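Local atomic coordinates of endo-xylogalacturonan hydrolase A (Aspergillus tubingensis, PDB entry 4C2L), a protein that hydrolyses xylogalacturonan, a galacturonan heavily substituted with xylose that is one component of the hairy regions of pectin. Residues C19-A23 with S54-L58; L39-G45 with L64-C70; G46-E52 with C70-G76. All blocks are in the same frame, centred on the assembly; numbering follows the deposited sequence.

In the fold
All three contacts build one end of the right-handed parallel beta-helix of this glycoside hydrolase family 28 enzyme, with centres about 25 to 28 Å from the centre of the chain and away from the predicted catalytic residues Asp-210 and His-233. Contact 3 pairs strands 47-50 and 70-74 in parallel. Contact 2, centred about 12 Å from it and sharing Cys-70, joins the end of helix 32-42 to the loop entering strand 70-74; Leu-39 packs on Ile-48 and Ile-72. Contact 1, about 10 Å from contact 3 between centres, adds the mannosylated N-terminal segment and is tied to contact 2 by the disulfide Cys-19 SG to Cys-42 SG (2.0 Å).

Contact 1. Residues C19-A23 with S54-L58. With MAN (alpha-D-mannopyranose), chain C.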
ATOM      1  N   CYS A  19      17.017 -24.281 -11.663  1.00 21.56           N
ATOM      2  CA  CYS A  19      16.254 -24.449 -12.900  1.00 22.01           C
ATOM      3  C   CYS A  19      16.164 -23.094 -13.588  1.00 20.06           C
ATOM      4  O   CYS A  19      15.893 -22.085 -12.929  1.00 20.06           O
ATOM      5  CB  CYS A  19      14.825 -24.925 -12.574  1.00 23.78           C
ATOM      6  SG  CYS A  19      14.634 -26.677 -12.128  1.00 32.46           S
ATOM      7  N   THR A  20      16.373 -23.060 -14.900  1.00 17.74           N
ATOM      8  CA  THR A  20      16.118 -21.848 -15.666  1.00 18.33           C
ATOM      9  C   THR A  20      14.935 -22.079 -16.593  1.00 17.56           C
ATOM     10  O   THR A  20      15.044 -22.875 -17.521  1.00 17.57           O
ATOM     11  CB  THR A  20      17.346 -21.434 -16.494  1.00 18.96           C
ATOM     12  OG1 THR A  20      18.454 -21.274 -15.606  1.00 20.66           O
ATOM     13  CG2 THR A  20      17.094 -20.132 -17.265  1.00 18.64           C
ATOM     14  N   PRO A  21      13.814 -21.366 -16.375  1.00 17.16           N
ATOM     15  CA  PRO A  21      12.653 -21.607 -17.246  1.00 16.99           C
ATOM     16  C   PRO A  21      12.955 -21.278 -18.691  1.00 16.91           C
ATOM     17  O   PRO A  21      13.640 -20.294 -18.980  1.00 15.70           O
ATOM     18  CB  PRO A  21      11.587 -20.629 -16.735  1.00 16.63           C
ATOM     19  CG  PRO A  21      12.108 -20.090 -15.442  1.00 16.75           C
ATOM     20  CD  PRO A  21      13.588 -20.276 -15.406  1.00 16.44           C
ATOM     21  N   THR A  22      12.423 -22.095 -19.594  1.00 17.88           N
ATOM     22  CA  THR A  22      12.572 -21.853 -21.022  1.00 19.81           C
ATOM     23  C   THR A  22      11.811 -20.608 -21.442  1.00 19.49           C
ATOM     24  O   THR A  22      10.613 -20.514 -21.229  1.00 19.60           O
ATOM     25  CB  THR A  22      12.045 -23.057 -21.826  1.00 22.05           C
ATOM     26  OG1 THR A  22      12.708 -24.235 -21.365  1.00 25.09           O
ATOM     27  CG2 THR A  22      12.310 -22.865 -23.308  1.00 24.08           C
ATOM     28  N   ALA A  23      12.523 -19.642 -22.010  1.00 19.62           N
ATOM     29  CA  ALA A  23      11.904 -18.436 -22.524  1.00 20.03           C
ATOM     30  C   ALA A  23      11.453 -18.696 -23.962  1.00 21.25           C
ATOM     31  O   ALA A  23      12.264 -19.084 -24.808  1.00 22.49           O
ATOM     32  CB  ALA A  23      12.895 -17.274 -22.460  1.00 20.37           C
ATOM     33  N   SER A  54      17.207 -11.348 -19.989  1.00 17.92           N
ATOM     34  CA  SER A  54      16.086 -12.149 -20.519  1.00 17.41           C
ATOM     35  C   SER A  54      14.762 -11.376 -20.476  1.00 17.26           C
ATOM     36  O   SER A  54      14.625 -10.406 -19.719  1.00 17.19           O
ATOM     37  CB  SER A  54      15.967 -13.494 -19.794  1.00 16.96           C
ATOM     38  OG  SER A  54      15.585 -13.329 -18.434  1.00 16.59           O
ATOM     39  N   THR A  55      13.805 -11.784 -21.308  1.00 16.72           N
ATOM     40  CA  THR A  55      12.430 -11.276 -21.227  1.00 16.38           C
ATOM     41  C   THR A  55      11.479 -12.470 -21.283  1.00 15.91           C
ATOM     42  O   THR A  55      11.537 -13.287 -22.217  1.00 15.79           O
ATOM     43  CB  THR A  55      12.080 -10.273 -22.352  1.00 18.00           C
ATOM     44  OG1 THR A  55      12.941  -9.121 -22.270  1.00 18.45           O
ATOM     45  CG2 THR A  55      10.635  -9.790 -22.215  1.00 17.43           C
ATOM     46  N   TYR A  56      10.628 -12.571 -20.273  1.00 13.90           N
ATOM     47  CA  TYR A  56       9.600 -13.608 -20.229  1.00 13.61           C
ATOM     48  C   TYR A  56       8.243 -12.939 -20.350  1.00 13.85           C
ATOM     49  O   TYR A  56       8.038 -11.851 -19.808  1.00 13.88           O
ATOM     50  CB  TYR A  56       9.677 -14.382 -18.916  1.00 13.26           C
ATOM     51  CG  TYR A  56      10.891 -15.285 -18.823  1.00 13.42           C
ATOM     52  CD1 TYR A  56      12.162 -14.761 -18.560  1.00 13.69           C
ATOM     53  CD2 TYR A  56      10.767 -16.657 -19.006  1.00 13.61           C
ATOM     54  CE1 TYR A  56      13.272 -15.588 -18.479  1.00 13.89           C
ATOM     55  CE2 TYR A  56      11.866 -17.495 -18.941  1.00 13.73           C
ATOM     56  CZ  TYR A  56      13.115 -16.956 -18.672  1.00 13.87           C
ATOM     57  OH  TYR A  56      14.199 -17.794 -18.593  1.00 14.64           O
ATOM     58  N   TYR A  57       7.328 -13.590 -21.069  1.00 13.00           N
ATOM     59  CA  TYR A  57       6.011 -13.048 -21.350  1.00 13.27           C
ATOM     60  C   TYR A  57       5.029 -13.858 -20.555  1.00 13.70           C
ATOM     61  O   TYR A  57       4.918 -15.061 -20.747  1.00 13.58           O
ATOM     62  CB  TYR A  57       5.696 -13.124 -22.857  1.00 14.27           C
ATOM     63  CG  TYR A  57       6.661 -12.269 -23.617  1.00 15.22           C
ATOM     64  CD1 TYR A  57       6.487 -10.883 -23.670  1.00 15.91           C
ATOM     65  CD2 TYR A  57       7.783 -12.832 -24.225  1.00 15.68           C
ATOM     66  CE1 TYR A  57       7.387 -10.078 -24.352  1.00 17.71           C
ATOM     67  CE2 TYR A  57       8.705 -12.035 -24.899  1.00 17.46           C
ATOM     68  CZ  TYR A  57       8.494 -10.666 -24.960  1.00 17.92           C
ATOM     69  OH  TYR A  57       9.402  -9.861 -25.612  1.00 19.10           O
ATOM     70  N   LEU A  58       4.350 -13.201 -19.622  1.00 12.54           N
ATOM     71  CA  LEU A  58       3.462 -13.907 -18.725  1.00 12.68           C
ATOM     72  C   LEU A  58       2.051 -13.528 -19.124  1.00 12.53           C
ATOM     73  O   LEU A  58       1.608 -12.410 -18.876  1.00 12.89           O
ATOM     74  CB  LEU A  58       3.756 -13.502 -17.273  1.00 13.23           C
ATOM     75  CG  LEU A  58       5.021 -14.103 -16.621  1.00 14.77           C
ATOM     76  CD1 LEU A  58       6.295 -13.783 -17.357  1.00 15.93           C
ATOM     77  CD2 LEU A  58       5.127 -13.582 -15.196  1.00 14.66           C
TER
HETATM   78  C1  MAN C 410      19.596 -22.021 -16.094  1.00 23.43           C
HETATM   79  C2  MAN C 410      20.403 -22.302 -14.828  1.00 26.47           C
HETATM   80  C3  MAN C 410      21.006 -21.019 -14.262  1.00 26.38           C
HETATM   81  C4  MAN C 410      21.723 -20.214 -15.343  1.00 27.11           C
HETATM   82  C5  MAN C 410      20.812 -20.016 -16.569  1.00 26.82           C
HETATM   83  C6  MAN C 410      21.501 -19.286 -17.717  1.00 29.08           C
HETATM   84  O2  MAN C 410      21.446 -23.212 -15.136  1.00 28.70           O
HETATM   85  O3  MAN C 410      21.901 -21.369 -13.223  1.00 26.78           O
HETATM   86  O4  MAN C 410      22.101 -18.972 -14.800  1.00 27.02           O
HETATM   87  O5  MAN C 410      20.363 -21.277 -17.031  1.00 24.28           O
HETATM   88  O6  MAN C 410      22.458 -20.146 -18.309  1.00 31.69           O
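Tyr-56 lies on strand 55-58 near one end of the parallel beta-helix, and its ring carries most of the contact with the N-terminal loop 19-23. Its hydroxyl reaches the loop backbone: Tyr-56 OH donates a short hydrogen bond of 2.6 Å to Pro-21 O, which sits at the ring edge, close to the ring plane. Ala-23 covers one face of the same ring in a CH-pi contact, with Ala-23 CB 4.0 Å from the ring centroid and 24° off its normal. Pro-21 adds apolar packing, its CB 3.8 Å from Tyr-56 CE2. Pro-21 also packs on Phe-50, whose ring meets that of Tyr-56 edge-to-face, so the tyrosine joins the N-terminal loop to strands 47-50 and 55-58 of the beta-helix. Next to Pro-21, Thr-20 touches the hydroxyl through CG2, 4.0 Å from Tyr-56 OH, and is O-mannosylated: Thr-20 OG1 is bonded to MAN C1 at 1.4 Å.

Contact 2. Residues L39-G45 with L64-C70. With SO4 (sulfate ion), chain K.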
ATOM      1  N   LEU A  39       9.508 -24.117 -11.353  1.00 14.57           N
ATOM      2  CA  LEU A  39       9.238 -24.016  -9.921  1.00 16.05           C
ATOM      3  C   LEU A  39       8.863 -25.371  -9.325  1.00 16.00           C
ATOM      4  O   LEU A  39       9.315 -25.730  -8.242  1.00 16.58           O
ATOM      5  CB  LEU A  39       8.155 -22.966  -9.621  1.00 17.64           C
ATOM      6  CG  LEU A  39       8.165 -22.436  -8.182  1.00 21.54           C
ATOM      7  CD1 LEU A  39       9.434 -21.629  -7.903  1.00 22.76           C
ATOM      8  CD2 LEU A  39       6.940 -21.574  -7.908  1.00 22.49           C
ATOM      9  N   SER A  40       8.037 -26.131 -10.030  1.00 15.88           N
ATOM     10  CA  SER A  40       7.651 -27.443  -9.535  1.00 16.64           C
ATOM     11  C   SER A  40       8.862 -28.374  -9.452  1.00 17.11           C
ATOM     12  O   SER A  40       9.014 -29.156  -8.495  1.00 16.83           O
ATOM     13  CB  SER A  40       6.580 -28.060 -10.433  1.00 17.48           C
ATOM     14  OG  SER A  40       6.015 -29.158  -9.742  1.00 19.93           O
ATOM     15  N   SER A  41       9.737 -28.268 -10.440  1.00 17.03           N
ATOM     16  CA  SER A  41      10.896 -29.142 -10.506  1.00 19.71           C
ATOM     17  C   SER A  41      11.952 -28.789  -9.436  1.00 20.85           C
ATOM     18  O   SER A  41      12.493 -29.686  -8.779  1.00 21.68           O
ATOM     19  CB  SER A  41      11.493 -29.102 -11.906  1.00 20.77           C
ATOM     20  OG  SER A  41      12.660 -29.907 -11.969  1.00 24.81           O
ATOM     21  N   CYS A  42      12.219 -27.494  -9.259  1.00 21.01           N
ATOM     22  CA  CYS A  42      13.304 -27.015  -8.387  1.00 23.51           C
ATOM     23  C   CYS A  42      12.859 -26.337  -7.090  1.00 24.61           C
ATOM     24  O   CYS A  42      13.694 -26.062  -6.219  1.00 25.44           O
ATOM     25  CB  CYS A  42      14.217 -26.061  -9.157  1.00 25.51           C
ATOM     26  SG  CYS A  42      15.384 -26.914 -10.237  1.00 31.20           S
ATOM     27  N   GLY A  43      11.562 -26.071  -6.954  1.00 23.66           N
ATOM     28  CA  GLY A  43      11.050 -25.223  -5.872  1.00 23.84           C
ATOM     29  C   GLY A  43      11.011 -25.807  -4.475  1.00 24.16           C
ATOM     30  O   GLY A  43      10.728 -25.087  -3.522  1.00 23.53           O
ATOM     31  N   ASN A  44      11.280 -27.106  -4.345  1.00 24.73           N
ATOM     32  CA  ASN A  44      11.415 -27.722  -3.035  1.00 25.66           C
ATOM     33  C   ASN A  44      12.847 -27.529  -2.535  1.00 24.78           C
ATOM     34  O   ASN A  44      13.692 -28.424  -2.630  1.00 24.44           O
ATOM     35  CB  ASN A  44      11.002 -29.202  -3.046  1.00 29.84           C
ATOM     36  CG  ASN A  44      10.854 -29.779  -1.642  1.00 32.54           C
ATOM     37  OD1 ASN A  44      10.751 -29.043  -0.663  1.00 34.99           O
ATOM     38  ND2 ASN A  44      10.845 -31.105  -1.539  1.00 36.73           N
ATOM     39  N   GLY A  45      13.125 -26.327  -2.045  1.00 22.70           N
ATOM     40  CA  GLY A  45      14.443 -26.008  -1.521  1.00 21.18           C
ATOM     41  C   GLY A  45      15.479 -25.560  -2.534  1.00 21.47           C
ATOM     42  O   GLY A  45      16.636 -25.335  -2.179  1.00 22.86           O
ATOM     43  N   LEU A  64       2.739 -19.236  -7.622  1.00 14.32           N
ATOM     44  CA  LEU A  64       4.025 -19.642  -7.036  1.00 14.00           C
ATOM     45  C   LEU A  64       3.877 -20.716  -5.953  1.00 14.50           C
ATOM     46  O   LEU A  64       4.808 -20.962  -5.174  1.00 14.57           O
ATOM     47  CB  LEU A  64       4.776 -18.420  -6.483  1.00 14.09           C
ATOM     48  CG  LEU A  64       5.103 -17.324  -7.505  1.00 14.27           C
ATOM     49  CD1 LEU A  64       5.967 -16.241  -6.846  1.00 14.23           C
ATOM     50  CD2 LEU A  64       5.804 -17.897  -8.734  1.00 14.25           C
ATOM     51  N   GLY A  65       2.733 -21.388  -5.954  1.00 15.58           N
ATOM     52  CA  GLY A  65       2.392 -22.309  -4.875  1.00 16.60           C
ATOM     53  C   GLY A  65       3.321 -23.494  -4.677  1.00 17.11           C
ATOM     54  O   GLY A  65       3.344 -24.068  -3.598  1.00 19.00           O
ATOM     55  N   SER A  66       4.094 -23.876  -5.684  1.00 17.69           N
ATOM     56  CA  SER A  66       4.972 -25.043  -5.510  1.00 19.33           C
ATOM     57  C   SER A  66       6.286 -24.684  -4.805  1.00 19.76           C
ATOM     58  O   SER A  66       7.125 -25.543  -4.550  1.00 19.81           O
ATOM     59  CB  SER A  66       5.231 -25.733  -6.843  1.00 21.05           C
ATOM     60  OG  SER A  66       5.991 -24.886  -7.659  1.00 23.68           O
ATOM     61  N   CYS A  67       6.452 -23.408  -4.488  1.00 19.12           N
ATOM     62  CA  CYS A  67       7.627 -22.946  -3.774  1.00 19.37           C
ATOM     63  C   CYS A  67       7.577 -23.454  -2.340  1.00 19.04           C
ATOM     64  O   CYS A  67       6.593 -23.257  -1.646  1.00 17.64           O
ATOM     65  CB  CYS A  67       7.644 -21.422  -3.758  1.00 21.36           C
ATOM     66  SG  CYS A  67       9.007 -20.757  -2.790  1.00 26.30           S
ATOM     67  N   SER A  68       8.649 -24.097  -1.895  1.00 19.41           N
ATOM     68  CA  SER A  68       8.778 -24.459  -0.482  1.00 19.55           C
ATOM     69  C   SER A  68      10.244 -24.249  -0.123  1.00 19.41           C
ATOM     70  O   SER A  68      11.102 -25.055  -0.483  1.00 19.10           O
ATOM     71  CB  SER A  68       8.344 -25.916  -0.277  1.00 21.09           C
ATOM     72  OG  SER A  68       8.525 -26.316   1.063  1.00 23.98           O
ATOM     73  N   ASP A  69      10.526 -23.140   0.550  1.00 19.50           N
ATOM     74  CA  ASP A  69      11.910 -22.697   0.806  1.00 21.88           C
ATOM     75  C   ASP A  69      12.668 -22.534  -0.498  1.00 21.76           C
ATOM     76  O   ASP A  69      13.823 -22.965  -0.622  1.00 22.90           O
ATOM     77  CB  ASP A  69      12.641 -23.667   1.747  1.00 24.67           C
ATOM     78  CG  ASP A  69      11.930 -23.830   3.068  1.00 29.62           C
ATOM     79  OD1 ASP A  69      11.683 -22.804   3.736  1.00 31.30           O
ATOM     80  OD2 ASP A  69      11.602 -24.986   3.443  1.00 35.09           O
ATOM     81  N   CYS A  70      12.006 -21.929  -1.480  1.00 20.46           N
ATOM     82  CA  CYS A  70      12.593 -21.761  -2.798  1.00 19.95           C
ATOM     83  C   CYS A  70      13.174 -20.366  -2.925  1.00 18.79           C
ATOM     84  O   CYS A  70      12.835 -19.456  -2.156  1.00 18.12           O
ATOM     85  CB  CYS A  70      11.558 -22.012  -3.901  1.00 23.29           C
ATOM     86  SG  CYS A  70      10.455 -20.619  -4.188  1.00 28.29           S
TER
HETATM   87  S   SO4 K1413      13.434 -32.469  -4.434  1.00 87.37           S
HETATM   88  O1  SO4 K1413      14.135 -31.198  -4.138  1.00 87.30           O
HETATM   89  O2  SO4 K1413      11.999 -32.319  -4.108  1.00 83.13           O
HETATM   90  O3  SO4 K1413      14.016 -33.556  -3.613  1.00 87.65           O
HETATM   91  O4  SO4 K1413      13.594 -32.803  -5.867  1.00 84.80           O
HETATM   92  O   HOH W   1       8.232 -27.485  -6.051  1.00 33.43           O
HETATM   93  O   HOH W   2      11.716 -27.355   1.394  1.00 35.34           O
HETATM   94  O   HOH W   3       8.690 -29.411   1.174  1.00 46.24           O
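Two glycines flank Asn-44, the centre of an inverse gamma turn, where the chain leaving helix 32-42 meets the loop 64-70. Gly-43 permits the close approach, its CA 4.6 Å from Cys-67 CA: a CB would clash with Leu-39 O and crowd Ser-66 O. Gly-45 supplies the positive phi after the turn (85/4°), where a CB would jam against the preceding carbonyl. Ser-68 N donates a straight hydrogen bond to Gly-43 O (2.8 Å), and Gly-45 N returns a weak one to Ser-68 O (2.9 Å), making Asn-44 and Ser-68 a single beta bridge. A type I turn from Leu-64 to Cys-67 and the disulfide between Cys-67 SG and Cys-70 SG (2.0 Å) shape the loop. Helix 32-42 packs over the N-terminal end of the parallel beta-helix, consistent with the capping helix of other family 28 enzymes. Its Leu-39 CD2 lies 3.9 Å from Leu-64 CD2 and 4.2 Å from Cys-67 CB, Leu-39 CD1 lies 4.0 Å from Cys-70 SG, and Leu-39 CG packs on Ser-66 OG at 3.3 Å. Water 1 lies between Leu-39 O (3.0 Å) and Ser-66 O (2.7 Å). Water 3 joins Asn-44 OD1 (2.8 Å) to Ser-68 OG (3.1 Å), and Asn-44 ND2 donates to O2 of a sulfate, probably from the crystallisation liquor, at 3.1 Å.

Contact 3. Residues G46-E52 with C70-G76; sequences GTIVFPE and CDIQVEG
Strands 47-50 and 70-74 run parallel, their axes 4.7 Å apart at 7°, as strands of successive coils in one sheet of a parallel beta-helix. Thr-47 pairs with Asp-71, Ile-48 with Ile-72, Val-49 with Gln-73 and Phe-50 with Val-74, CA atoms 4.7 to 4.9 Å apart, phi -98 to -132°, psi 105 to 139°. Beyond them the register slips: Glu-52 faces Glu-75 (-110/-12°), CA-CA 4.5 Å. Backbone hydrogen bonds zigzag across: Asp-71 N to Gly-46 O (2.9 Å), Ile-48 N to Asp-71 O (2.9 Å), Gln-73 N to Ile-48 O (2.8 Å), Phe-50 N to Gln-73 O (2.8 Å) and Glu-75 N to Phe-50 O (2.9 Å). Ile-48, Phe-50, Ile-72 and Val-74 share one face, where Phe-50 (m, chi2 -87°) makes the apolar contacts: CE2 to Ile-72 CG2 (3.6 Å; Ile-72 m, t) and CD2 to Val-74 CG2 (3.9 Å). The face of Thr-47, Val-49, Asp-71 and Gln-73 carries the polar contacts: Gln-73 NE2 (chi1 m) donates to Asp-71 OD2 (chi1 t) at 2.7 Å, and a water joins Asp-71 OD2 (2.5 Å) to Thr-47 OG1 (2.8 Å). Asp-71 also salt-bridges Arg-105; the Glu-75 carboxylate accepts a hydrogen bond from Leu-107 N and is hydrogen-bonded to the Thr-108 and Ser-106 hydroxyls. Strand 18-19 flanks 47-50, strand 102-105 flanks 70-74, and helix 32-42 covers the apolar face with Ile-35 and Leu-39.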
ATOM      1  N   GLY A  46      15.077 -25.417  -3.792  1.00 20.33           N
ATOM      2  CA  GLY A  46      15.999 -25.052  -4.860  1.00 20.23           C
ATOM      3  C   GLY A  46      15.854 -23.629  -5.363  1.00 20.48           C
ATOM      4  O   GLY A  46      15.279 -22.757  -4.687  1.00 20.85           O
ATOM      5  N   THR A  47      16.375 -23.402  -6.563  1.00 19.49           N
ATOM      6  CA  THR A  47      16.471 -22.071  -7.130  1.00 19.13           C
ATOM      7  C   THR A  47      15.960 -22.043  -8.562  1.00 18.75           C
ATOM      8  O   THR A  47      16.206 -22.969  -9.346  1.00 17.96           O
ATOM      9  CB  THR A  47      17.919 -21.566  -7.072  1.00 19.46           C
ATOM     10  OG1 THR A  47      18.358 -21.636  -5.714  1.00 21.43           O
ATOM     11  CG2 THR A  47      18.037 -20.121  -7.576  1.00 19.01           C
ATOM     12  N   ILE A  48      15.222 -20.985  -8.871  1.00 17.65           N
ATOM     13  CA  ILE A  48      14.767 -20.714 -10.218  1.00 18.18           C
ATOM     14  C   ILE A  48      15.376 -19.381 -10.646  1.00 17.20           C
ATOM     15  O   ILE A  48      15.352 -18.407  -9.894  1.00 17.42           O
ATOM     16  CB  ILE A  48      13.222 -20.673 -10.241  1.00 20.57           C
ATOM     17  CG1 ILE A  48      12.668 -22.103 -10.099  1.00 21.20           C
ATOM     18  CG2 ILE A  48      12.702 -19.995 -11.487  1.00 21.10           C
ATOM     19  CD1 ILE A  48      12.591 -22.588  -8.660  1.00 22.92           C
ATOM     20  N   VAL A  49      15.948 -19.348 -11.840  1.00 16.04           N
ATOM     21  CA  VAL A  49      16.677 -18.169 -12.304  1.00 15.69           C
ATOM     22  C   VAL A  49      16.061 -17.611 -13.586  1.00 16.05           C
ATOM     23  O   VAL A  49      15.884 -18.329 -14.566  1.00 15.35           O
ATOM     24  CB  VAL A  49      18.180 -18.491 -12.550  1.00 15.55           C
ATOM     25  CG1 VAL A  49      18.888 -17.307 -13.200  1.00 16.36           C
ATOM     26  CG2 VAL A  49      18.864 -18.876 -11.237  1.00 16.11           C
ATOM     27  N   PHE A  50      15.718 -16.327 -13.570  1.00 15.45           N
ATOM     28  CA  PHE A  50      15.407 -15.618 -14.793  1.00 16.03           C
ATOM     29  C   PHE A  50      16.648 -14.795 -15.113  1.00 16.84           C
ATOM     30  O   PHE A  50      16.898 -13.790 -14.438  1.00 16.55           O
ATOM     31  CB  PHE A  50      14.211 -14.680 -14.583  1.00 15.75           C
ATOM     32  CG  PHE A  50      12.953 -15.385 -14.179  1.00 15.75           C
ATOM     33  CD1 PHE A  50      12.093 -15.886 -15.147  1.00 15.98           C
ATOM     34  CD2 PHE A  50      12.612 -15.527 -12.843  1.00 16.49           C
ATOM     35  CE1 PHE A  50      10.920 -16.531 -14.785  1.00 15.73           C
ATOM     36  CE2 PHE A  50      11.436 -16.176 -12.471  1.00 17.22           C
ATOM     37  CZ  PHE A  50      10.586 -16.671 -13.451  1.00 16.02           C
ATOM     38  N   PRO A  51      17.442 -15.215 -16.126  1.00 17.37           N
ATOM     39  CA  PRO A  51      18.748 -14.598 -16.332  1.00 17.99           C
ATOM     40  C   PRO A  51      18.733 -13.121 -16.686  1.00 17.92           C
ATOM     41  O   PRO A  51      17.800 -12.619 -17.300  1.00 17.22           O
ATOM     42  CB  PRO A  51      19.318 -15.372 -17.536  1.00 18.22           C
ATOM     43  CG  PRO A  51      18.608 -16.682 -17.502  1.00 18.40           C
ATOM     44  CD  PRO A  51      17.207 -16.305 -17.089  1.00 17.49           C
ATOM     45  N   GLU A  52      19.824 -12.445 -16.336  1.00 19.91           N
ATOM     46  CA  GLU A  52      20.021 -11.067 -16.754  1.00 22.71           C
ATOM     47  C   GLU A  52      19.894 -10.939 -18.282  1.00 22.53           C
ATOM     48  O   GLU A  52      20.409 -11.771 -19.031  1.00 22.85           O
ATOM     49  CB  GLU A  52      21.384 -10.560 -16.243  1.00 27.28           C
ATOM     50  CG  GLU A  52      21.701  -9.116 -16.594  1.00 34.48           C
ATOM     51  CD  GLU A  52      22.702  -8.982 -17.741  1.00 40.33           C
ATOM     52  OE1 GLU A  52      22.982  -9.993 -18.432  1.00 43.33           O
ATOM     53  OE2 GLU A  52      23.226  -7.858 -17.946  1.00 44.31           O
ATOM     54  N   CYS A  70      12.006 -21.929  -1.480  1.00 20.46           N
ATOM     55  CA  CYS A  70      12.593 -21.761  -2.798  1.00 19.95           C
ATOM     56  C   CYS A  70      13.174 -20.366  -2.925  1.00 18.79           C
ATOM     57  O   CYS A  70      12.835 -19.456  -2.156  1.00 18.12           O
ATOM     58  CB  CYS A  70      11.558 -22.012  -3.901  1.00 23.29           C
ATOM     59  SG  CYS A  70      10.455 -20.619  -4.188  1.00 28.29           S
ATOM     60  N   ASP A  71      14.052 -20.209  -3.902  1.00 17.43           N
ATOM     61  CA  ASP A  71      14.674 -18.927  -4.197  1.00 17.25           C
ATOM     62  C   ASP A  71      14.421 -18.616  -5.674  1.00 16.62           C
ATOM     63  O   ASP A  71      14.882 -19.341  -6.558  1.00 16.63           O
ATOM     64  CB  ASP A  71      16.173 -19.021  -3.867  1.00 18.72           C
ATOM     65  CG  ASP A  71      16.946 -17.734  -4.147  1.00 20.54           C
ATOM     66  OD1 ASP A  71      16.356 -16.631  -4.279  1.00 20.64           O
ATOM     67  OD2 ASP A  71      18.192 -17.837  -4.210  1.00 22.05           O
ATOM     68  N   ILE A  72      13.650 -17.563  -5.933  1.00 14.82           N
ATOM     69  CA  ILE A  72      13.322 -17.147  -7.294  1.00 14.73           C
ATOM     70  C   ILE A  72      14.109 -15.878  -7.626  1.00 14.70           C
ATOM     71  O   ILE A  72      13.806 -14.790  -7.122  1.00 14.56           O
ATOM     72  CB  ILE A  72      11.803 -16.894  -7.454  1.00 15.02           C
ATOM     73  CG1 ILE A  72      11.013 -18.121  -6.984  1.00 15.48           C
ATOM     74  CG2 ILE A  72      11.458 -16.532  -8.887  1.00 15.17           C
ATOM     75  CD1 ILE A  72       9.502 -17.922  -6.931  1.00 16.28           C
ATOM     76  N   GLN A  73      15.121 -16.029  -8.466  1.00 13.94           N
ATOM     77  CA  GLN A  73      16.018 -14.914  -8.801  1.00 14.58           C
ATOM     78  C   GLN A  73      15.598 -14.285 -10.115  1.00 14.87           C
ATOM     79  O   GLN A  73      15.769 -14.855 -11.200  1.00 14.49           O
ATOM     80  CB  GLN A  73      17.480 -15.379  -8.823  1.00 15.16           C
ATOM     81  CG  GLN A  73      17.858 -16.086  -7.528  1.00 16.30           C
ATOM     82  CD  GLN A  73      19.283 -16.614  -7.510  1.00 16.55           C
ATOM     83  OE1 GLN A  73      20.028 -16.493  -8.500  1.00 17.13           O
ATOM     84  NE2 GLN A  73      19.662 -17.223  -6.388  1.00 16.48           N
ATOM     85  N   VAL A  74      15.016 -13.099 -10.012  1.00 14.62           N
ATOM     86  CA  VAL A  74      14.526 -12.392 -11.186  1.00 14.63           C
ATOM     87  C   VAL A  74      15.583 -11.371 -11.573  1.00 14.92           C
ATOM     88  O   VAL A  74      15.737 -10.350 -10.889  1.00 14.19           O
ATOM     89  CB  VAL A  74      13.180 -11.697 -10.891  1.00 14.86           C
ATOM     90  CG1 VAL A  74      12.614 -11.047 -12.153  1.00 14.78           C
ATOM     91  CG2 VAL A  74      12.185 -12.688 -10.269  1.00 15.09           C
ATOM     92  N   GLU A  75      16.338 -11.650 -12.640  1.00 14.61           N
ATOM     93  CA  GLU A  75      17.336 -10.676 -13.117  1.00 15.05           C
ATOM     94  C   GLU A  75      16.940 -10.055 -14.448  1.00 14.96           C
ATOM     95  O   GLU A  75      17.516  -9.053 -14.871  1.00 16.54           O
ATOM     96  CB  GLU A  75      18.737 -11.309 -13.208  1.00 15.03           C
ATOM     97  CG  GLU A  75      19.103 -12.178 -12.013  1.00 15.43           C
ATOM     98  CD  GLU A  75      19.098 -11.420 -10.688  1.00 15.15           C
ATOM     99  OE1 GLU A  75      19.111 -10.178 -10.700  1.00 16.61           O
ATOM    100  OE2 GLU A  75      19.088 -12.073  -9.640  1.00 16.28           O
ATOM    101  N   GLY A  76      15.932 -10.638 -15.093  1.00 15.15           N
ATOM    102  CA  GLY A  76      15.436 -10.127 -16.358  1.00 13.97           C
ATOM    103  C   GLY A  76      14.092  -9.447 -16.199  1.00 14.17           C
ATOM    104  O   GLY A  76      13.706  -9.031 -15.097  1.00 14.08           O
TER
HETATM  105  O   HOH W   4      19.595 -19.891  -3.920  1.00 29.98           O